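Long-range contacts in hypothetical protein (Streptococcus pneumoniae, PDB 2HIY), which is of unknown function, a conserved bacterial protein of the DUF1697 family built on two four-stranded antiparallel sheets: residues 6-10 against 177-181; 74-78 against 164-168; 84-88 against 134-139. All blocks are in the same frame, centred on the assembly; numbering follows the deposited sequence.

Contact 1: residues 6-10 against 177-181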
ATOM      1  N   ARG D   6     -29.956 -22.787  14.063  1.00 15.69           N
ATOM      2  CA  ARG D   6     -28.846 -22.426  13.227  1.00 15.56           C
ATOM      3  C   ARG D   6     -28.492 -20.968  13.521  1.00 14.91           C
ATOM      4  O   ARG D   6     -29.368 -20.080  13.550  1.00 14.73           O
ATOM      5  CB  ARG D   6     -29.217 -22.616  11.751  1.00 15.65           C
ATOM      6  CG  ARG D   6     -28.056 -22.495  10.787  1.00 17.80           C
ATOM      7  CD  ARG D   6     -27.294 -23.808  10.694  1.00 19.31           C
ATOM      8  NE  ARG D   6     -26.182 -23.748   9.752  1.00 19.75           N
ATOM      9  CZ  ARG D   6     -25.103 -24.529   9.854  1.00 16.88           C
ATOM     10  NH1 ARG D   6     -24.134 -24.445   8.954  1.00 17.52           N
ATOM     11  NH2 ARG D   6     -24.994 -25.377  10.868  1.00 18.34           N
ATOM     12  N   TYR D   7     -27.204 -20.749  13.748  1.00 14.20           N
ATOM     13  CA  TYR D   7     -26.632 -19.455  14.134  1.00 14.13           C
ATOM     14  C   TYR D   7     -25.596 -18.974  13.149  1.00 13.88           C
ATOM     15  O   TYR D   7     -24.907 -19.791  12.518  1.00 14.66           O
ATOM     16  CB  TYR D   7     -25.920 -19.553  15.492  1.00 13.74           C
ATOM     17  CG  TYR D   7     -26.862 -19.735  16.652  1.00 14.51           C
ATOM     18  CD1 TYR D   7     -27.150 -21.009  17.158  1.00 14.80           C
ATOM     19  CD2 TYR D   7     -27.484 -18.631  17.246  1.00 15.90           C
ATOM     20  CE1 TYR D   7     -28.023 -21.179  18.197  1.00 15.93           C
ATOM     21  CE2 TYR D   7     -28.359 -18.784  18.318  1.00 16.28           C
ATOM     22  CZ  TYR D   7     -28.631 -20.076  18.789  1.00 15.96           C
ATOM     23  OH  TYR D   7     -29.494 -20.293  19.850  1.00 18.44           O
ATOM     24  N   ALA D   8     -25.489 -17.650  13.020  1.00 13.23           N
ATOM     25  CA  ALA D   8     -24.372 -16.991  12.361  1.00 13.75           C
ATOM     26  C   ALA D   8     -23.561 -16.309  13.450  1.00 13.51           C
ATOM     27  O   ALA D   8     -24.099 -15.586  14.302  1.00 14.01           O
ATOM     28  CB  ALA D   8     -24.863 -15.932  11.338  1.00 14.18           C
ATOM     29  N   LEU D   9     -22.264 -16.553  13.398  1.00 12.71           N
ATOM     30  CA  LEU D   9     -21.278 -15.965  14.282  1.00 12.83           C
ATOM     31  C   LEU D   9     -20.372 -15.095  13.423  1.00 12.88           C
ATOM     32  O   LEU D   9     -19.662 -15.612  12.558  1.00 13.42           O
ATOM     33  CB  LEU D   9     -20.471 -17.111  14.901  1.00 13.75           C
ATOM     34  CG  LEU D   9     -19.255 -16.731  15.756  1.00 13.21           C
ATOM     35  CD1 LEU D   9     -19.629 -15.835  16.944  1.00 14.94           C
ATOM     36  CD2 LEU D   9     -18.577 -18.045  16.249  1.00 14.20           C
ATOM     37  N   LEU D  10     -20.423 -13.785  13.640  1.00 12.97           N
ATOM     38  CA  LEU D  10     -19.687 -12.827  12.806  1.00 13.68           C
ATOM     39  C   LEU D  10     -18.673 -12.116  13.661  1.00 13.68           C
ATOM     40  O   LEU D  10     -18.997 -11.663  14.759  1.00 14.50           O
ATOM     41  CB  LEU D  10     -20.652 -11.797  12.186  1.00 13.75           C
ATOM     42  CG  LEU D  10     -21.911 -12.385  11.548  1.00 14.24           C
ATOM     43  CD1 LEU D  10     -22.733 -11.180  11.052  1.00 15.06           C
ATOM     44  CD2 LEU D  10     -21.606 -13.358  10.426  1.00 14.86           C
ATOM     45  N   ILE D 177     -25.100 -14.249   4.248  1.00 15.67           N
ATOM     46  CA  ILE D 177     -25.371 -14.684   5.618  1.00 15.76           C
ATOM     47  C   ILE D 177     -26.768 -15.296   5.723  1.00 15.58           C
ATOM     48  O   ILE D 177     -26.930 -16.368   6.279  1.00 15.59           O
ATOM     49  CB  ILE D 177     -25.133 -13.532   6.645  1.00 15.46           C
ATOM     50  CG1 ILE D 177     -23.633 -13.266   6.771  1.00 17.07           C
ATOM     51  CG2 ILE D 177     -25.757 -13.844   8.031  1.00 15.11           C
ATOM     52  CD1 ILE D 177     -23.268 -11.862   7.281  1.00 17.00           C
ATOM     53  N   GLY D 178     -27.772 -14.648   5.160  1.00 15.93           N
ATOM     54  CA  GLY D 178     -29.108 -15.199   5.211  1.00 15.89           C
ATOM     55  C   GLY D 178     -29.191 -16.523   4.460  1.00 16.83           C
ATOM     56  O   GLY D 178     -29.843 -17.450   4.918  1.00 18.14           O
ATOM     57  N   GLN D 179     -28.502 -16.622   3.326  1.00 17.01           N
ATOM     58  CA  GLN D 179     -28.532 -17.855   2.525  1.00 18.14           C
ATOM     59  C   GLN D 179     -27.846 -18.985   3.290  1.00 17.49           C
ATOM     60  O   GLN D 179     -28.315 -20.138   3.303  1.00 18.40           O
ATOM     61  CB  GLN D 179     -27.852 -17.611   1.186  1.00 18.21           C
ATOM     62  CG  GLN D 179     -28.712 -16.760   0.249  1.00 22.60           C
ATOM     63  CD  GLN D 179     -27.936 -16.142  -0.909  1.00 28.82           C
ATOM     64  OE1 GLN D 179     -26.800 -16.536  -1.208  1.00 32.86           O
ATOM     65  NE2 GLN D 179     -28.555 -15.168  -1.574  1.00 31.09           N
HETATM   66  N   MSE D 180     -26.733 -18.669   3.944  1.00 16.68           N
HETATM   67  CA  MSE D 180     -25.993 -19.693   4.697  1.00 17.70           C
HETATM   68  C   MSE D 180     -26.768 -20.165   5.921  1.00 18.15           C
HETATM   69  O   MSE D 180     -26.613 -21.327   6.335  1.00 19.33           O
HETATM   70  CB  MSE D 180     -24.608 -19.188   5.104  1.00 17.55           C
HETATM   71  CG  MSE D 180     -23.615 -18.983   3.956  1.00 17.24           C
HETATM   72 SE   MSE D 180     -22.951 -20.642   3.237  1.00 28.28          SE
HETATM   73  CE  MSE D 180     -21.681 -21.034   4.667  1.00 21.12           C
ATOM     74  N   LEU D 181     -27.575 -19.290   6.516  1.00 18.22           N
ATOM     75  CA  LEU D 181     -28.431 -19.635   7.654  1.00 17.81           C
ATOM     76  C   LEU D 181     -29.599 -20.540   7.276  1.00 20.30           C
ATOM     77  O   LEU D 181     -30.038 -21.348   8.084  1.00 20.29           O
ATOM     78  CB  LEU D 181     -28.982 -18.367   8.317  1.00 17.24           C
ATOM     79  CG  LEU D 181     -28.057 -17.620   9.272  1.00 14.68           C
ATOM     80  CD1 LEU D 181     -28.665 -16.281   9.622  1.00 15.16           C
ATOM     81  CD2 LEU D 181     -27.840 -18.441  10.547  1.00 15.53           C
TER
HETATM   82  O   HOH W   1     -24.266 -22.742   6.745  1.00 23.20           O
HETATM   83  O   HOH W   2     -27.397 -23.631   7.261  1.00 32.20           O
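The C-terminal helix 171-182 lies against one face of strand 5-10, an inner strand of the first antiparallel sheet, and Ala8, Leu10, Ile177 and Leu181 form the apolar seam between them. The short segments run roughly antiparallel, at 145°, with their axes 8.8 Å apart. Arg6, Ala8 and Leu10 direct their side chains at the helix, whereas the rings and branches of Tyr7 and Leu9 serve the opposite face of the sheet, where helix 56-70 packs. Leu181 has the most surface buried: its CD2 presses on the strand backbone, 3.5 Å from Ala8 N, and also reaches Ala8 CB. The Ala8 methyl touches both this branch and Ile177 CG2, which is 4.0 Å from Ala8 CB. One turn earlier in the helix, Ile177 meets Leu10 of the strand tip to tip, Ile177 CD1 standing 3.9 Å from Leu10 CD2 and touching CD1 as well.

At the end near Leu181 the character changes. Arg6 has CG anti to the backbone N (chi1 -170°), which lays CG against Leu181 O at 3.5 Å, and the bend at chi2 turns CD and the guanidinium toward Met180 O. Two waters fill the step to Met180 O, a selenomethionine carbonyl: one, in the guanidinium plane, lies 2.8 Å from Arg6 NH1, and the other makes a weak bond to Arg6 NE. Arg6 NH2 is held by Thr51 OG1 of strand 47-52 and by Lys38 O, just before strand 39-41. The helix is thus joined to the strand by close-fitting aliphatic groups in the buried part, while its last turn meets a positive charge through water, an arrangement that would probably favour the partial negative charge of the Met180 carbonyl near the C-terminal end of the helix.

Contact 2: residues 74-78 against 164-168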
ATOM      1  N   ILE D  74     -10.045 -11.341  19.064  1.00 15.18           N
ATOM      2  CA  ILE D  74     -11.497 -11.323  18.786  1.00 15.27           C
ATOM      3  C   ILE D  74     -12.180 -10.899  20.085  1.00 16.44           C
ATOM      4  O   ILE D  74     -12.355 -11.706  21.005  1.00 17.04           O
ATOM      5  CB  ILE D  74     -11.999 -12.698  18.279  1.00 14.56           C
ATOM      6  CG1 ILE D  74     -11.307 -13.032  16.932  1.00 14.90           C
ATOM      7  CG2 ILE D  74     -13.543 -12.693  18.150  1.00 15.36           C
ATOM      8  CD1 ILE D  74     -11.671 -14.400  16.308  1.00 15.43           C
ATOM      9  N   GLN D  75     -12.496  -9.615  20.181  1.00 16.78           N
ATOM     10  CA  GLN D  75     -12.957  -9.007  21.421  1.00 18.06           C
ATOM     11  C   GLN D  75     -14.415  -8.567  21.399  1.00 18.43           C
ATOM     12  O   GLN D  75     -14.916  -8.000  22.378  1.00 19.92           O
ATOM     13  CB  GLN D  75     -12.028  -7.831  21.784  1.00 18.62           C
ATOM     14  CG  GLN D  75     -10.654  -8.337  22.231  1.00 20.07           C
ATOM     15  CD  GLN D  75      -9.616  -7.268  22.412  1.00 22.89           C
ATOM     16  OE1 GLN D  75      -9.931  -6.085  22.533  1.00 22.50           O
ATOM     17  NE2 GLN D  75      -8.351  -7.682  22.449  1.00 21.89           N
ATOM     18  N   SER D  76     -15.079  -8.830  20.278  1.00 17.10           N
ATOM     19  CA  SER D  76     -16.521  -8.680  20.161  1.00 16.33           C
ATOM     20  C   SER D  76     -16.976  -9.671  19.112  1.00 15.63           C
ATOM     21  O   SER D  76     -16.182 -10.119  18.265  1.00 15.66           O
ATOM     22  CB  SER D  76     -16.883  -7.252  19.689  1.00 16.52           C
ATOM     23  OG  SER D  76     -16.535  -7.031  18.309  1.00 19.92           O
ATOM     24  N   PHE D  77     -18.249 -10.049  19.156  1.00 14.08           N
ATOM     25  CA  PHE D  77     -18.795 -10.838  18.069  1.00 13.42           C
ATOM     26  C   PHE D  77     -20.294 -10.650  18.011  1.00 13.47           C
ATOM     27  O   PHE D  77     -20.922 -10.335  19.031  1.00 13.39           O
ATOM     28  CB  PHE D  77     -18.417 -12.335  18.197  1.00 14.55           C
ATOM     29  CG  PHE D  77     -18.853 -12.985  19.491  1.00 13.24           C
ATOM     30  CD1 PHE D  77     -20.106 -13.579  19.644  1.00 14.62           C
ATOM     31  CD2 PHE D  77     -17.951 -13.108  20.533  1.00 15.69           C
ATOM     32  CE1 PHE D  77     -20.475 -14.208  20.844  1.00 14.94           C
ATOM     33  CE2 PHE D  77     -18.314 -13.750  21.732  1.00 16.90           C
ATOM     34  CZ  PHE D  77     -19.576 -14.293  21.885  1.00 15.31           C
ATOM     35  N   SER D  78     -20.853 -10.879  16.823  1.00 12.62           N
ATOM     36  CA  SER D  78     -22.287 -10.917  16.635  1.00 13.08           C
ATOM     37  C   SER D  78     -22.721 -12.383  16.585  1.00 13.34           C
ATOM     38  O   SER D  78     -22.030 -13.215  15.988  1.00 13.93           O
ATOM     39  CB  SER D  78     -22.662 -10.267  15.313  1.00 12.44           C
ATOM     40  OG  SER D  78     -22.098  -8.964  15.220  1.00 13.84           O
ATOM     41  N   ARG D 164     -15.361  -0.791  17.219  1.00 13.54           N
ATOM     42  CA  ARG D 164     -14.806  -2.142  17.342  1.00 14.70           C
ATOM     43  C   ARG D 164     -15.827  -3.115  17.911  1.00 15.06           C
ATOM     44  O   ARG D 164     -15.508  -4.293  18.140  1.00 15.67           O
ATOM     45  CB  ARG D 164     -13.543  -2.124  18.195  1.00 15.29           C
ATOM     46  CG  ARG D 164     -12.366  -1.415  17.496  1.00 16.62           C
ATOM     47  CD  ARG D 164     -11.127  -1.237  18.415  1.00 17.49           C
ATOM     48  NE  ARG D 164     -10.857  -2.402  19.250  1.00 21.84           N
ATOM     49  CZ  ARG D 164     -10.102  -3.430  18.893  1.00 26.29           C
ATOM     50  NH1 ARG D 164      -9.498  -3.441  17.707  1.00 27.69           N
ATOM     51  NH2 ARG D 164      -9.947  -4.451  19.741  1.00 26.09           N
ATOM     52  N   HIS D 165     -17.055  -2.640  18.146  1.00 13.54           N
ATOM     53  CA  HIS D 165     -18.131  -3.442  18.745  1.00 14.19           C
ATOM     54  C   HIS D 165     -19.314  -3.558  17.815  1.00 13.32           C
ATOM     55  O   HIS D 165     -20.441  -3.819  18.269  1.00 14.24           O
ATOM     56  CB  HIS D 165     -18.501  -2.867  20.102  1.00 14.12           C
ATOM     57  CG  HIS D 165     -17.351  -2.901  21.036  1.00 17.37           C
ATOM     58  ND1 HIS D 165     -16.489  -1.840  21.208  1.00 22.22           N
ATOM     59  CD2 HIS D 165     -16.857  -3.924  21.760  1.00 19.76           C
ATOM     60  CE1 HIS D 165     -15.529  -2.203  22.041  1.00 20.13           C
ATOM     61  NE2 HIS D 165     -15.736  -3.454  22.402  1.00 24.75           N
ATOM     62  N   ILE D 166     -19.075  -3.335  16.531  1.00 13.08           N
ATOM     63  CA  ILE D 166     -20.051  -3.682  15.503  1.00 13.88           C
ATOM     64  C   ILE D 166     -19.342  -4.507  14.459  1.00 13.84           C
ATOM     65  O   ILE D 166     -18.112  -4.424  14.348  1.00 15.06           O
ATOM     66  CB  ILE D 166     -20.696  -2.454  14.835  1.00 15.48           C
ATOM     67  CG1 ILE D 166     -19.618  -1.511  14.318  1.00 16.42           C
ATOM     68  CG2 ILE D 166     -21.683  -1.788  15.785  1.00 18.29           C
ATOM     69  CD1 ILE D 166     -20.098  -0.410  13.419  1.00 21.69           C
ATOM     70  N   THR D 167     -20.101  -5.272  13.697  1.00 13.13           N
ATOM     71  CA  THR D 167     -19.509  -6.088  12.662  1.00 13.75           C
ATOM     72  C   THR D 167     -20.102  -5.630  11.337  1.00 13.68           C
ATOM     73  O   THR D 167     -21.283  -5.842  11.078  1.00 14.36           O
ATOM     74  CB  THR D 167     -19.830  -7.574  12.904  1.00 14.83           C
ATOM     75  OG1 THR D 167     -19.597  -7.886  14.299  1.00 17.38           O
ATOM     76  CG2 THR D 167     -18.983  -8.424  12.014  1.00 17.06           C
ATOM     77  N   ILE D 168     -19.272  -5.026  10.502  1.00 13.28           N
ATOM     78  CA  ILE D 168     -19.790  -4.394   9.292  1.00 13.69           C
ATOM     79  C   ILE D 168     -19.700  -5.382   8.147  1.00 13.99           C
ATOM     80  O   ILE D 168     -18.646  -5.991   7.906  1.00 14.58           O
ATOM     81  CB  ILE D 168     -18.995  -3.147   8.960  1.00 14.82           C
ATOM     82  CG1 ILE D 168     -19.092  -2.162  10.124  1.00 15.69           C
ATOM     83  CG2 ILE D 168     -19.515  -2.538   7.624  1.00 16.09           C
ATOM     84  CD1 ILE D 168     -18.297  -0.851   9.921  1.00 20.12           C
TER
HETATM   85  O   HOH W   3     -17.358  -8.463  15.819  1.00 18.03           O
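Ser76 OG meets Arg164 O in a hydrogen bond of 2.9 Å that the serine donates, and Ser76 has more surface buried by this contact than any other residue. OG occupies the crowded position between the backbone N and the carbonyl carbon, and as donor it lies 16° off the carbonyl plane. A water also donates to Ser76 OG and is 2.8 Å from Thr167 OG1, bridging the two segments a second time. Ser76 CB rests 3.9 Å from CD2 of the His165 ring.

Arg164 itself folds back at chi3, bringing NH2 to Gln75 OE1. That bond is weak, 3.2 Å long and bent to 124° at the hydrogen, with the amide and guanidinium planes 73° apart. Gln75 NE2 is hydrogen-bonded to Pro72 O, and the arginine also packs on Asn33 of the second subunit. Segment 74-78 leads into strand 78-81, an outermost strand of the first sheet, and segment 164-168 into strand 166-170, an outermost strand of the second, so the contact lies where the two sheets approach each other.

Thr167, beside Leu10 and Phe107, completes the set: its OG1 is 2.9 Å from Ser78 OG. Ser78 OG is in turn hydrogen-bonded to Tyr108 O of strand 102-108.

Contact 3: residues 84-88 against 134-139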
ATOM      1  N   ASP D  84     -33.941 -14.899  13.879  1.00 14.85           N
ATOM      2  CA  ASP D  84     -33.633 -13.472  14.018  1.00 15.77           C
ATOM      3  C   ASP D  84     -33.495 -12.833  12.643  1.00 15.18           C
ATOM      4  O   ASP D  84     -34.003 -11.739  12.395  1.00 15.23           O
ATOM      5  CB  ASP D  84     -32.278 -13.255  14.718  1.00 16.57           C
ATOM      6  CG  ASP D  84     -32.269 -13.590  16.210  1.00 17.88           C
ATOM      7  OD1 ASP D  84     -33.344 -13.608  16.872  1.00 20.44           O
ATOM      8  OD2 ASP D  84     -31.129 -13.801  16.736  1.00 18.34           O
ATOM      9  N   PHE D  85     -32.776 -13.511  11.757  1.00 14.64           N
ATOM     10  CA  PHE D  85     -32.484 -12.988  10.441  1.00 15.19           C
ATOM     11  C   PHE D  85     -33.749 -12.908   9.592  1.00 15.39           C
ATOM     12  O   PHE D  85     -33.967 -11.910   8.881  1.00 15.66           O
ATOM     13  CB  PHE D  85     -31.394 -13.812   9.738  1.00 15.98           C
ATOM     14  CG  PHE D  85     -30.694 -13.045   8.652  1.00 17.07           C
ATOM     15  CD1 PHE D  85     -29.662 -12.181   8.985  1.00 19.49           C
ATOM     16  CD2 PHE D  85     -31.099 -13.126   7.337  1.00 18.62           C
ATOM     17  CE1 PHE D  85     -29.007 -11.426   7.992  1.00 21.69           C
ATOM     18  CE2 PHE D  85     -30.448 -12.360   6.342  1.00 19.61           C
ATOM     19  CZ  PHE D  85     -29.406 -11.540   6.684  1.00 20.02           C
ATOM     20  N   GLU D  86     -34.585 -13.931   9.680  1.00 15.74           N
ATOM     21  CA  GLU D  86     -35.823 -13.927   8.915  1.00 17.13           C
ATOM     22  C   GLU D  86     -36.738 -12.803   9.380  1.00 16.45           C
ATOM     23  O   GLU D  86     -37.439 -12.173   8.564  1.00 17.08           O
ATOM     24  CB  GLU D  86     -36.508 -15.283   9.029  1.00 16.79           C
ATOM     25  CG  GLU D  86     -35.775 -16.374   8.281  1.00 18.37           C
ATOM     26  CD  GLU D  86     -36.478 -17.717   8.296  1.00 21.48           C
ATOM     27  OE1 GLU D  86     -37.175 -18.045   9.289  1.00 26.19           O
ATOM     28  OE2 GLU D  86     -36.299 -18.454   7.303  1.00 26.91           O
ATOM     29  N   ALA D  87     -36.742 -12.527  10.678  1.00 16.01           N
ATOM     30  CA  ALA D  87     -37.509 -11.400  11.208  1.00 16.07           C
ATOM     31  C   ALA D  87     -36.976 -10.076  10.625  1.00 16.02           C
ATOM     32  O   ALA D  87     -37.780  -9.187  10.256  1.00 16.89           O
ATOM     33  CB  ALA D  87     -37.478 -11.379  12.724  1.00 16.90           C
ATOM     34  N   GLU D  88     -35.654  -9.932  10.519  0.50 15.80           N
ATOM     35  CA  GLU D  88     -35.068  -8.731   9.919  0.50 16.36           C
ATOM     36  C   GLU D  88     -35.453  -8.564   8.441  0.50 16.69           C
ATOM     37  O   GLU D  88     -35.672  -7.443   7.975  0.50 16.72           O
ATOM     38  CB  GLU D  88     -33.546  -8.717  10.085  0.50 16.39           C
ATOM     39  CG  GLU D  88     -32.901  -7.334   9.818  0.50 16.46           C
ATOM     40  CD  GLU D  88     -33.033  -6.381  11.002  0.50 17.70           C
ATOM     41  OE1 GLU D  88     -32.006  -6.118  11.668  0.50 19.28           O
ATOM     42  OE2 GLU D  88     -34.153  -5.903  11.303  0.50 19.86           O
ATOM     43  N   GLY D 134     -32.399  -1.244  12.429  1.00 13.15           N
ATOM     44  CA  GLY D 134     -33.127  -2.511  12.424  1.00 13.74           C
ATOM     45  C   GLY D 134     -32.999  -3.210  13.765  1.00 14.70           C
ATOM     46  O   GLY D 134     -32.488  -2.654  14.737  1.00 17.14           O
ATOM     47  N   LYS D 135     -33.426  -4.461  13.829  1.00 14.18           N
ATOM     48  CA  LYS D 135     -33.348  -5.181  15.093  1.00 16.05           C
ATOM     49  C   LYS D 135     -31.936  -5.676  15.370  1.00 16.06           C
ATOM     50  O   LYS D 135     -31.440  -5.593  16.503  1.00 17.47           O
ATOM     51  CB  LYS D 135     -34.309  -6.369  15.067  1.00 17.38           C
ATOM     52  CG  LYS D 135     -34.244  -7.250  16.291  1.00 23.76           C
ATOM     53  CD  LYS D 135     -34.701  -6.564  17.563  1.00 29.35           C
ATOM     54  CE  LYS D 135     -34.747  -7.571  18.714  1.00 32.55           C
ATOM     55  NZ  LYS D 135     -34.605  -6.845  20.002  1.00 35.75           N
ATOM     56  N   LEU D 136     -31.274  -6.145  14.322  1.00 14.84           N
ATOM     57  CA  LEU D 136     -29.964  -6.769  14.469  1.00 13.92           C
ATOM     58  C   LEU D 136     -28.816  -5.817  14.192  1.00 12.92           C
ATOM     59  O   LEU D 136     -27.675  -6.168  14.363  1.00 12.66           O
ATOM     60  CB  LEU D 136     -29.820  -7.938  13.509  1.00 15.21           C
ATOM     61  CG  LEU D 136     -30.754  -9.123  13.791  1.00 16.64           C
ATOM     62  CD1 LEU D 136     -30.692 -10.136  12.632  1.00 17.65           C
ATOM     63  CD2 LEU D 136     -30.374  -9.767  15.121  1.00 19.91           C
ATOM     64  N   GLY D 137     -29.135  -4.621  13.723  1.00 12.14           N
ATOM     65  CA  GLY D 137     -28.087  -3.699  13.362  1.00 12.02           C
ATOM     66  C   GLY D 137     -28.657  -2.567  12.542  1.00 11.75           C
ATOM     67  O   GLY D 137     -29.867  -2.373  12.474  1.00 12.80           O
ATOM     68  N   ILE D 138     -27.737  -1.856  11.898  1.00 11.39           N
ATOM     69  CA  ILE D 138     -28.089  -0.612  11.184  1.00 12.01           C
ATOM     70  C   ILE D 138     -27.911  -0.820   9.689  1.00 11.41           C
ATOM     71  O   ILE D 138     -26.828  -1.217   9.241  1.00 11.71           O
ATOM     72  CB  ILE D 138     -27.171   0.559  11.614  1.00 12.35           C
ATOM     73  CG1 ILE D 138     -27.194   0.694  13.135  1.00 14.59           C
ATOM     74  CG2 ILE D 138     -27.625   1.873  10.948  1.00 13.13           C
ATOM     75  CD1 ILE D 138     -26.210   1.727  13.678  1.00 15.26           C
ATOM     76  N   PHE D 139     -28.973  -0.603   8.899  1.00 10.70           N
ATOM     77  CA  PHE D 139     -28.831  -0.511   7.453  1.00 10.73           C
ATOM     78  C   PHE D 139     -28.306   0.874   7.104  1.00 10.79           C
ATOM     79  O   PHE D 139     -28.861   1.861   7.581  1.00 11.32           O
ATOM     80  CB  PHE D 139     -30.204  -0.635   6.769  1.00 10.98           C
ATOM     81  CG  PHE D 139     -30.986  -1.892   7.100  1.00 10.69           C
ATOM     82  CD1 PHE D 139     -30.852  -3.018   6.295  1.00 10.27           C
ATOM     83  CD2 PHE D 139     -31.905  -1.929   8.169  1.00 10.47           C
ATOM     84  CE1 PHE D 139     -31.602  -4.174   6.554  1.00 11.10           C
ATOM     85  CE2 PHE D 139     -32.636  -3.071   8.438  1.00 11.88           C
ATOM     86  CZ  PHE D 139     -32.497  -4.195   7.607  1.00 12.45           C
TER
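Glu88 of helix 82-89, in one of its two modelled conformers, grips the turn of the beta-hairpin 129-142 with both carboxylate oxygens. OE1 accepts Leu136 N at 2.8 Å, nearly straight at 165° though 32° out of the carboxylate plane, and OE2 accepts Lys135 N at 3.0 Å through its syn lone pair. With CG anti to the backbone N (chi1 -165°) and a bend at chi2, the glutamate chain passes alongside Phe139, whose CZ is 3.9 Å from Glu88 CG. Strand 102-108 supplies Phe105 to this buried side, touching Glu88 and meeting the Phe139 ring edge-to-face.

Leu136 extends the close packing along the helix: its CD1 lies 3.7 Å from Asp84 O and also reaches CA and the ring of Phe85. Contacts thin toward the solvent, where Asp84 CB merely brushes Leu136 CD2 at 4.0 Å. Of the exposed Lys135 side chain, CB is what approaches the carboxylate, and the amine leads away from the helix.

Two successive backbone N-H groups, one to each oxygen, hold the carboxylate in this conformer, and they probably favour its charged form although the residue is buried.

In the fold
Along the chain the contacts are nested: contact 3 lies inside the loop closed by contact 2, which lies inside that closed by contact 1. Contacts 1 and 3 have centres 12 Å apart and meet through Phe85, which packs on Ile177, Gly178 and Leu181, so helices 82-89 and 171-182 are neighbours. Contacts 1 and 2, 15 Å apart, join where Leu10 O probably accepts Ser78 N across the first sheet; strand 166-170 runs on into helix 171-182. Contacts 2 and 3, 16 Å apart between centres, do not touch but both reach the second sheet. Contact 1 packs a helix on the first sheet, contact 3 one on the second's hairpin; contact 2 brings the sheets' edges together.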